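Local coordinates for protein O-phospho-L-seryl-tRNA:Cys-tRNA synthase (Methanocaldococcus jannaschii DSM 2661, PDB 5X6B) that probably converts O-phosphoserine carried on tRNA into cysteine on the same tRNA, as a pyridoxal-phosphate-dependent enzyme, at residues B[200-205]-B[231-236]; B[204-209]-B[348-353]; B[211-216]-B[241-246]. One frame throughout, in Å; residues are numbered along the deposited sequence.

Contact 1 of 3, residues B[200-205]-B[231-236]; sequences THVDGE and AYTVGR
His201 and Thr233 join the two loops through their side chains. His201 ND1 and Thr233 OG1 are hydrogen-bonded at 3.3 Å, and either may be the donor. The two side chains cross at about a right angle. The methyl of Thr233 also packs on the imidazole, with CG2 3.7 Å from His201 CG. That methyl lies beside its own backbone N (OG1 at chi1 58°), which also turns it to Val202. There Val202 CG2 meets Thr233 CG2 at 3.5 Å. The other branch, Val202 CG1, lies 4.2 Å from Tyr232 CB. Gly204 CA approaches the phenol ring at Tyr232 CE2, 3.9 Å away.

Asp203 points away from 231-236, and its carboxylate accepts the backbone N-H groups of Tyr206 (OD2) and Asn208 (OD1). Tyr232 accepts a hydrogen bond from His346 NE2 at its backbone O, and the Tyr232 ring touches Pro60 and Ile61. Arg236 lays one face of its guanidinium against Tyr232 CD1. It also bonds Ser256 OG and the backbone O of the cofactor-bearing Lys255, and forms a salt bridge with Asp347. The loops follow neighbouring parallel strands 194-200 and 226-229. This is the C-terminal edge of the central sheet, where fold-type I enzymes hold pyridoxal phosphate.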
loop_
_atom_site.group_PDB
_atom_site.type_symbol
_atom_site.label_atom_id
_atom_site.label_comp_id
_atom_site.label_asym_id
_atom_site.label_seq_id
_atom_site.Cartn_x
_atom_site.Cartn_y
_atom_site.Cartn_z
ATOM N N THR B 200 4.012 23.079 -13.576
ATOM C CA THR B 200 2.924 22.144 -13.351
ATOM C C THR B 200 2.507 21.564 -14.696
ATOM O O THR B 200 1.810 22.225 -15.469
ATOM C CB THR B 200 1.723 22.820 -12.673
ATOM O OG1 THR B 200 2.148 23.424 -11.448
ATOM C CG2 THR B 200 0.645 21.802 -12.370
ATOM N N HIS B 201 2.944 20.337 -14.973
ATOM C CA HIS B 201 2.777 19.733 -16.299
ATOM C C HIS B 201 1.315 19.681 -16.733
ATOM O O HIS B 201 0.992 19.975 -17.883
ATOM C CB HIS B 201 3.372 18.330 -16.322
ATOM C CG HIS B 201 3.674 17.831 -17.697
ATOM N ND1 HIS B 201 4.147 16.559 -17.940
ATOM C CD2 HIS B 201 3.578 18.433 -18.906
ATOM C CE1 HIS B 201 4.325 16.398 -19.240
ATOM N NE2 HIS B 201 3.988 17.522 -19.848
ATOM N N VAL B 202 0.445 19.293 -15.806
ATOM C CA VAL B 202 -0.992 19.468 -15.962
ATOM C C VAL B 202 -1.538 20.038 -14.655
ATOM O O VAL B 202 -1.394 19.427 -13.594
ATOM C CB VAL B 202 -1.718 18.140 -16.320
ATOM C CG1 VAL B 202 -3.213 18.255 -16.068
ATOM C CG2 VAL B 202 -1.468 17.764 -17.767
ATOM N N ASP B 203 -2.138 21.222 -14.721
ATOM C CA ASP B 203 -2.721 21.821 -13.527
ATOM C C ASP B 203 -3.952 21.047 -13.091
ATOM O O ASP B 203 -4.571 20.349 -13.896
ATOM C CB ASP B 203 -3.095 23.282 -13.755
ATOM C CG ASP B 203 -4.082 23.458 -14.883
ATOM O OD1 ASP B 203 -3.812 22.963 -16.004
ATOM O OD2 ASP B 203 -5.149 24.058 -14.633
ATOM N N GLY B 204 -4.313 21.197 -11.821
ATOM C CA GLY B 204 -5.419 20.462 -11.243
ATOM C C GLY B 204 -6.710 21.246 -11.167
ATOM O O GLY B 204 -7.655 20.833 -10.497
ATOM N N GLU B 205 -6.760 22.381 -11.852
ATOM C CA GLU B 205 -7.983 23.174 -11.879
ATOM C C GLU B 205 -8.642 23.119 -13.253
ATOM O O GLU B 205 -9.863 23.165 -13.368
ATOM C CB GLU B 205 -7.700 24.626 -11.490
ATOM C CG GLU B 205 -8.952 25.480 -11.311
ATOM C CD GLU B 205 -9.821 25.023 -10.150
ATOM O OE1 GLU B 205 -9.309 24.332 -9.245
ATOM O OE2 GLU B 205 -11.022 25.359 -10.145
ATOM N N ALA B 231 2.799 15.252 -11.370
ATOM C CA ALA B 231 1.543 14.859 -10.761
ATOM C C ALA B 231 0.507 15.056 -11.851
ATOM O O ALA B 231 0.540 16.075 -12.538
ATOM C CB ALA B 231 1.227 15.702 -9.535
ATOM N N TYR B 232 -0.368 14.072 -12.031
ATOM C CA TYR B 232 -1.423 14.094 -13.057
ATOM C C TYR B 232 -0.967 13.815 -14.482
ATOM O O TYR B 232 -1.798 13.842 -15.389
ATOM C CB TYR B 232 -2.176 15.428 -13.074
ATOM C CG TYR B 232 -3.471 15.454 -12.302
ATOM C CD1 TYR B 232 -4.329 14.359 -12.296
ATOM C CD2 TYR B 232 -3.859 16.595 -11.617
ATOM C CE1 TYR B 232 -5.518 14.393 -11.599
ATOM C CE2 TYR B 232 -5.049 16.641 -10.923
ATOM C CZ TYR B 232 -5.874 15.538 -10.916
ATOM O OH TYR B 232 -7.059 15.581 -10.220
ATOM N N THR B 233 0.318 13.550 -14.705
ATOM C CA THR B 233 0.722 13.083 -16.035
ATOM C C THR B 233 1.413 11.727 -16.001
ATOM O O THR B 233 1.104 10.860 -16.816
ATOM C CB THR B 233 1.656 14.074 -16.761
ATOM O OG1 THR B 233 2.828 14.313 -15.975
ATOM C CG2 THR B 233 0.940 15.380 -17.034
ATOM N N VAL B 234 2.353 11.541 -15.080
ATOM C CA VAL B 234 3.056 10.264 -14.997
ATOM C C VAL B 234 2.102 9.179 -14.523
ATOM O O VAL B 234 1.522 9.274 -13.441
ATOM C CB VAL B 234 4.281 10.333 -14.066
ATOM C CG1 VAL B 234 4.724 8.945 -13.665
ATOM C CG2 VAL B 234 5.422 11.050 -14.761
ATOM N N GLY B 235 1.931 8.158 -15.356
ATOM C CA GLY B 235 0.999 7.086 -15.063
ATOM C C GLY B 235 -0.300 7.191 -15.842
ATOM O O GLY B 235 -1.109 6.267 -15.813
ATOM N N ARG B 236 -0.506 8.317 -16.525
ATOM C CA ARG B 236 -1.647 8.479 -17.429
ATOM C C ARG B 236 -1.177 8.540 -18.875
ATOM O O ARG B 236 -1.636 7.775 -19.727
ATOM C CB ARG B 236 -2.444 9.742 -17.103
ATOM C CG ARG B 236 -2.995 9.767 -15.708
ATOM C CD ARG B 236 -4.053 10.841 -15.490
ATOM N NE ARG B 236 -4.449 10.830 -14.083
ATOM C CZ ARG B 236 -5.603 11.291 -13.617
ATOM N NH1 ARG B 236 -5.869 11.232 -12.320
ATOM N NH2 ARG B 236 -6.496 11.796 -14.447
#

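Contact 2 of 3, residues B[204-209]-B[348-353]; sequences GEYGNL and LIKFET
Glu205 and Lys350 form a salt bridge between the loop and strand 349-352. Lys350 NZ donates to Glu205 OE2 at 2.5 Å; OE2 takes it on its anti lone pair, the one away from OE1. OE1 has its own hydrogen bond elsewhere in the structure. The lysine is fully extended, with CG anti to the backbone N (chi1 -174°), and this carries NZ from the strand to the carboxylate. Glu205 starts away from the strand but bends at chi2 (65°), which brings its end back to the lysine.

Tyr206 flanks the same lysine. Its CD1 lies 3.7 Å from Lys350 CD, and Lys350 NZ comes obliquely to the ring, 3.7 Å from Tyr206 CE1. Glu205 CG sits over one face of this ring, offset toward the rim. Tyr173 stacks with the ring too.

Leu348 packs on the glycine backbone: CD1 is 3.8 Å from Gly204 CA, and CB is 4.1 Å from Gly207 CA. No backbone hydrogen bond joins the two segments. Tyr206 O and Leu348 O are 3.5 Å apart, but both are acceptors. Several backbone groups have partners elsewhere. Leu348 O accepts Lys344 NZ, Leu348 N donates to His346 ND1, and Gly204 O accepts Lys391 NZ. Farther along the loop, the Asn208 side chain bonds Ile341 N through OD1 and Thr172 O through ND2.

Strand 349-352 is the middle strand of a small antiparallel sheet, between 337-338 and 389-392. Lys350 points from it to the 204-209 loop, while Ile349 points away from that loop and packs on helix 317-331.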
loop_
_atom_site.group_PDB
_atom_site.type_symbol
_atom_site.label_atom_id
_atom_site.label_comp_id
_atom_site.label_asym_id
_atom_site.label_seq_id
_atom_site.Cartn_x
_atom_site.Cartn_y
_atom_site.Cartn_z
ATOM N N GLY B 204 -4.313 21.197 -11.821
ATOM C CA GLY B 204 -5.419 20.462 -11.243
ATOM C C GLY B 204 -6.710 21.246 -11.167
ATOM O O GLY B 204 -7.655 20.833 -10.497
ATOM N N GLU B 205 -6.760 22.381 -11.852
ATOM C CA GLU B 205 -7.983 23.174 -11.879
ATOM C C GLU B 205 -8.642 23.119 -13.253
ATOM O O GLU B 205 -9.863 23.165 -13.368
ATOM C CB GLU B 205 -7.700 24.626 -11.490
ATOM C CG GLU B 205 -8.952 25.480 -11.311
ATOM C CD GLU B 205 -9.821 25.023 -10.150
ATOM O OE1 GLU B 205 -9.309 24.332 -9.245
ATOM O OE2 GLU B 205 -11.022 25.359 -10.145
ATOM N N TYR B 206 -7.826 23.008 -14.295
ATOM C CA TYR B 206 -8.343 23.045 -15.654
ATOM C C TYR B 206 -7.899 21.827 -16.452
ATOM O O TYR B 206 -8.532 21.461 -17.438
ATOM C CB TYR B 206 -7.902 24.337 -16.354
ATOM C CG TYR B 206 -8.373 25.588 -15.642
ATOM C CD1 TYR B 206 -9.702 25.985 -15.713
ATOM C CD2 TYR B 206 -7.496 26.366 -14.893
ATOM C CE1 TYR B 206 -10.147 27.116 -15.061
ATOM C CE2 TYR B 206 -7.934 27.505 -14.235
ATOM C CZ TYR B 206 -9.261 27.873 -14.326
ATOM O OH TYR B 206 -9.719 28.998 -13.681
ATOM N N GLY B 207 -6.816 21.198 -16.015
ATOM C CA GLY B 207 -6.317 20.015 -16.688
ATOM C C GLY B 207 -5.689 20.337 -18.029
ATOM O O GLY B 207 -5.835 19.581 -18.989
ATOM N N ASN B 208 -4.998 21.471 -18.094
ATOM C CA ASN B 208 -4.281 21.868 -19.300
ATOM C C ASN B 208 -2.893 21.252 -19.362
ATOM O O ASN B 208 -2.102 21.386 -18.433
ATOM C CB ASN B 208 -4.161 23.390 -19.383
ATOM C CG ASN B 208 -5.486 24.067 -19.628
ATOM O OD1 ASN B 208 -6.391 23.486 -20.232
ATOM N ND2 ASN B 208 -5.612 25.305 -19.161
ATOM N N LEU B 209 -2.605 20.575 -20.465
ATOM C CA LEU B 209 -1.265 20.071 -20.722
ATOM C C LEU B 209 -0.363 21.234 -21.155
ATOM O O LEU B 209 -0.842 22.239 -21.687
ATOM C CB LEU B 209 -1.313 18.972 -21.785
ATOM C CG LEU B 209 -0.024 18.251 -22.180
ATOM C CD1 LEU B 209 0.668 17.662 -20.960
ATOM C CD2 LEU B 209 -0.344 17.170 -23.189
ATOM N N LEU B 348 -9.124 15.536 -16.906
ATOM C CA LEU B 348 -9.738 16.421 -15.926
ATOM C C LEU B 348 -10.547 17.489 -16.649
ATOM O O LEU B 348 -9.992 18.320 -17.363
ATOM C CB LEU B 348 -8.676 17.060 -15.025
ATOM C CG LEU B 348 -9.094 17.685 -13.684
ATOM C CD1 LEU B 348 -7.859 18.000 -12.855
ATOM C CD2 LEU B 348 -9.953 18.935 -13.832
ATOM N N ILE B 349 -11.859 17.481 -16.448
ATOM C CA ILE B 349 -12.719 18.456 -17.100
ATOM C C ILE B 349 -13.306 19.455 -16.113
ATOM O O ILE B 349 -13.836 19.071 -15.070
ATOM C CB ILE B 349 -13.885 17.774 -17.843
ATOM C CG1 ILE B 349 -13.379 16.643 -18.735
ATOM C CG2 ILE B 349 -14.662 18.787 -18.662
ATOM C CD1 ILE B 349 -14.502 15.822 -19.343
ATOM N N LYS B 350 -13.220 20.738 -16.450
ATOM C CA LYS B 350 -13.916 21.762 -15.682
ATOM C C LYS B 350 -14.980 22.451 -16.535
ATOM O O LYS B 350 -14.667 23.134 -17.512
ATOM C CB LYS B 350 -12.934 22.791 -15.131
ATOM C CG LYS B 350 -13.583 23.812 -14.207
ATOM C CD LYS B 350 -12.547 24.750 -13.613
ATOM C CE LYS B 350 -13.168 25.724 -12.633
ATOM N NZ LYS B 350 -12.145 26.629 -12.043
ATOM N N PHE B 351 -16.241 22.255 -16.162
ATOM C CA PHE B 351 -17.359 22.867 -16.864
ATOM C C PHE B 351 -17.845 24.118 -16.154
ATOM O O PHE B 351 -17.966 24.137 -14.929
ATOM C CB PHE B 351 -18.542 21.897 -16.987
ATOM C CG PHE B 351 -18.325 20.766 -17.952
ATOM C CD1 PHE B 351 -18.154 21.010 -19.304
ATOM C CD2 PHE B 351 -18.340 19.451 -17.510
ATOM C CE1 PHE B 351 -17.970 19.966 -20.194
ATOM C CE2 PHE B 351 -18.158 18.404 -18.393
ATOM C CZ PHE B 351 -17.972 18.663 -19.738
ATOM N N GLU B 352 -18.140 25.156 -16.923
ATOM C CA GLU B 352 -18.967 26.233 -16.414
ATOM C C GLU B 352 -20.408 25.799 -16.623
ATOM O O GLU B 352 -20.807 25.477 -17.745
ATOM C CB GLU B 352 -18.679 27.553 -17.125
ATOM C CG GLU B 352 -19.486 28.722 -16.586
ATOM C CD GLU B 352 -19.260 29.992 -17.373
ATOM O OE1 GLU B 352 -18.569 29.933 -18.412
ATOM O OE2 GLU B 352 -19.769 31.049 -16.948
ATOM N N THR B 353 -21.185 25.767 -15.547
ATOM C CA THR B 353 -22.523 25.192 -15.607
ATOM C C THR B 353 -23.609 26.150 -15.129
ATOM O O THR B 353 -24.166 25.969 -14.050
ATOM C CB THR B 353 -22.598 23.895 -14.773
ATOM O OG1 THR B 353 -22.269 24.178 -13.407
ATOM C CG2 THR B 353 -21.626 22.854 -15.313
#

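Contact 3 of 3, residues B[211-216]-B[241-246]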
loop_
_atom_site.group_PDB
_atom_site.type_symbol
_atom_site.label_atom_id
_atom_site.label_comp_id
_atom_site.label_asym_id
_atom_site.label_seq_id
_atom_site.Cartn_x
_atom_site.Cartn_y
_atom_site.Cartn_z
ATOM N N ASP B 211 3.616 22.324 -22.958
ATOM C CA ASP B 211 4.805 21.885 -23.685
ATOM C C ASP B 211 6.053 22.055 -22.820
ATOM O O ASP B 211 6.718 23.088 -22.868
ATOM C CB ASP B 211 4.955 22.658 -24.998
ATOM C CG ASP B 211 6.021 22.069 -25.902
ATOM O OD1 ASP B 211 6.494 20.952 -25.614
ATOM O OD2 ASP B 211 6.383 22.721 -26.904
ATOM N N ALA B 212 6.364 21.025 -22.040
ATOM C CA ALA B 212 7.433 21.089 -21.045
ATOM C C ALA B 212 8.808 21.375 -21.646
ATOM O O ALA B 212 9.683 21.912 -20.968
ATOM C CB ALA B 212 7.480 19.785 -20.245
ATOM N N LYS B 213 9.000 21.009 -22.910
ATOM C CA LYS B 213 10.307 21.139 -23.545
ATOM C C LYS B 213 10.731 22.599 -23.643
ATOM O O LYS B 213 11.911 22.923 -23.509
ATOM C CB LYS B 213 10.303 20.505 -24.937
ATOM C CG LYS B 213 11.686 20.415 -25.566
ATOM C CD LYS B 213 11.666 19.612 -26.855
ATOM C CE LYS B 213 13.070 19.407 -27.399
ATOM N NZ LYS B 213 13.070 18.577 -28.635
ATOM N N LYS B 214 9.759 23.477 -23.872
ATOM C CA LYS B 214 10.037 24.899 -24.025
ATOM C C LYS B 214 10.565 25.501 -22.729
ATOM O O LYS B 214 11.553 26.235 -22.740
ATOM C CB LYS B 214 8.781 25.642 -24.492
ATOM C CG LYS B 214 8.745 25.913 -25.998
ATOM C CD LYS B 214 10.107 26.368 -26.531
ATOM C CE LYS B 214 9.986 27.077 -27.876
ATOM N NZ LYS B 214 11.315 27.226 -28.538
ATOM N N VAL B 215 9.913 25.187 -21.615
ATOM C CA VAL B 215 10.375 25.661 -20.315
ATOM C C VAL B 215 11.709 25.006 -19.983
ATOM O O VAL B 215 12.551 25.589 -19.305
ATOM C CB VAL B 215 9.350 25.374 -19.203
ATOM C CG1 VAL B 215 9.810 25.971 -17.890
ATOM C CG2 VAL B 215 7.985 25.934 -19.586
ATOM N N GLY B 216 11.905 23.793 -20.487
ATOM C CA GLY B 216 13.167 23.100 -20.323
ATOM C C GLY B 216 14.287 23.819 -21.048
ATOM O O GLY B 216 15.392 23.953 -20.522
ATOM N N GLY B 241 11.556 12.588 -19.597
ATOM C CA GLY B 241 12.201 13.645 -18.840
ATOM C C GLY B 241 13.378 14.312 -19.529
ATOM O O GLY B 241 13.543 15.528 -19.445
ATOM N N LYS B 242 14.203 13.522 -20.207
ATOM C CA LYS B 242 15.377 14.069 -20.881
ATOM C C LYS B 242 15.007 14.907 -22.101
ATOM O O LYS B 242 15.647 15.925 -22.366
ATOM C CB LYS B 242 16.332 12.948 -21.290
ATOM C CG LYS B 242 17.009 12.267 -20.115
ATOM C CD LYS B 242 17.913 11.129 -20.565
ATOM C CE LYS B 242 18.492 10.391 -19.368
ATOM N NZ LYS B 242 19.341 11.283 -18.530
ATOM N N GLU B 243 13.980 14.490 -22.841
ATOM C CA GLU B 243 13.582 15.229 -24.037
ATOM C C GLU B 243 13.029 16.602 -23.665
ATOM O O GLU B 243 13.268 17.586 -24.371
ATOM C CB GLU B 243 12.555 14.449 -24.863
ATOM C CG GLU B 243 11.943 15.276 -25.990
ATOM C CD GLU B 243 11.361 14.430 -27.103
ATOM O OE1 GLU B 243 11.104 13.230 -26.873
ATOM O OE2 GLU B 243 11.161 14.972 -28.213
ATOM N N VAL B 244 12.304 16.672 -22.552
ATOM C CA VAL B 244 11.833 17.958 -22.050
ATOM C C VAL B 244 12.924 18.617 -21.211
ATOM O O VAL B 244 12.699 19.658 -20.590
ATOM C CB VAL B 244 10.547 17.818 -21.217
ATOM C CG1 VAL B 244 9.446 17.191 -22.054
ATOM C CG2 VAL B 244 10.804 16.999 -19.967
ATOM N N LYS B 245 14.102 17.994 -21.207
ATOM C CA LYS B 245 15.285 18.510 -20.517
ATOM C C LYS B 245 15.005 18.819 -19.052
ATOM O O LYS B 245 15.531 19.783 -18.496
ATOM C CB LYS B 245 15.819 19.751 -21.239
ATOM C CG LYS B 245 16.502 19.430 -22.565
ATOM C CD LYS B 245 16.643 20.653 -23.461
ATOM C CE LYS B 245 17.493 20.337 -24.688
ATOM N NZ LYS B 245 18.454 19.220 -24.438
ATOM N N ALA B 246 14.173 17.991 -18.431
ATOM C CA ALA B 246 13.852 18.158 -17.022
ATOM C C ALA B 246 15.005 17.672 -16.151
ATOM O O ALA B 246 15.639 16.654 -16.443
ATOM C CB ALA B 246 12.569 17.417 -16.676
HETATM O O HOH W 1 16.040 22.712 -18.571
#
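Helix 212-221 is the crossover helix between parallel strands 194-200 and 226-229, and its start, residues 212-216, packs Ala212, Lys213 and Gly216 against a loop ahead of strand 248-252. Ala212 CB meets Val244 CG1 at 3.7 Å. That methyl stands beside the valine's own backbone N (chi1 -59°), within reach of the alanine. The backbones come close as well, with Lys213 CA 3.8 Å from Val244 CA. Gly216 CA makes a CA-H...O contact of 3.5 Å to Val244 O, with an angle of 158° at the hydrogen.

Residues 242-245 form a type I beta turn, whose Lys245 N to Lys242 O bond is weak. Ala246 N to Gly241 O, 2.7 Å, closes the loop around it. Ala212 of this beta-alpha-beta unit and Val244 of the following connection both touch Leu228, so the turn packs against both the helix and strand 226-229.

Lys213 runs extended past Glu243 O. Its CG and CE each lie 3.5 Å from Glu243 O. Its NZ stops 4.1 Å from Glu243 OE2, near the opposite charge but beyond a salt bridge. An alanine in place of Lys213 would probably leave Glu243 O without its aliphatic cover and the Glu243 carboxylate without this nearby positive charge. A water lies 3.0 Å from Lys245 O and donates to it. Its bond to Gly216 O is too short to trust.

In the fold
Contacts 1 and 2 are buried and share Gly204 and Glu205. They use successive parts of one loop, which first meets the loop after strand 226-229 and then the small antiparallel sheet. Their centres lie about 12 Å apart, and Tyr232 packs on Leu348 between them. Contact 3 lies farther from the chain centre and is only partly buried. Contacts 1 and 3 both join the part of the chain between strands 194-200 and 226-229 to the connection between strands 226-229 and 248-252. Chemistry follows place. Contact 1 has a histidine-threonine hydrogen bond and methyl packing, contact 2 a salt bridge beside an aromatic ring, and contact 3 backbone and small apolar packing, with opposite charges nearby toward the surface.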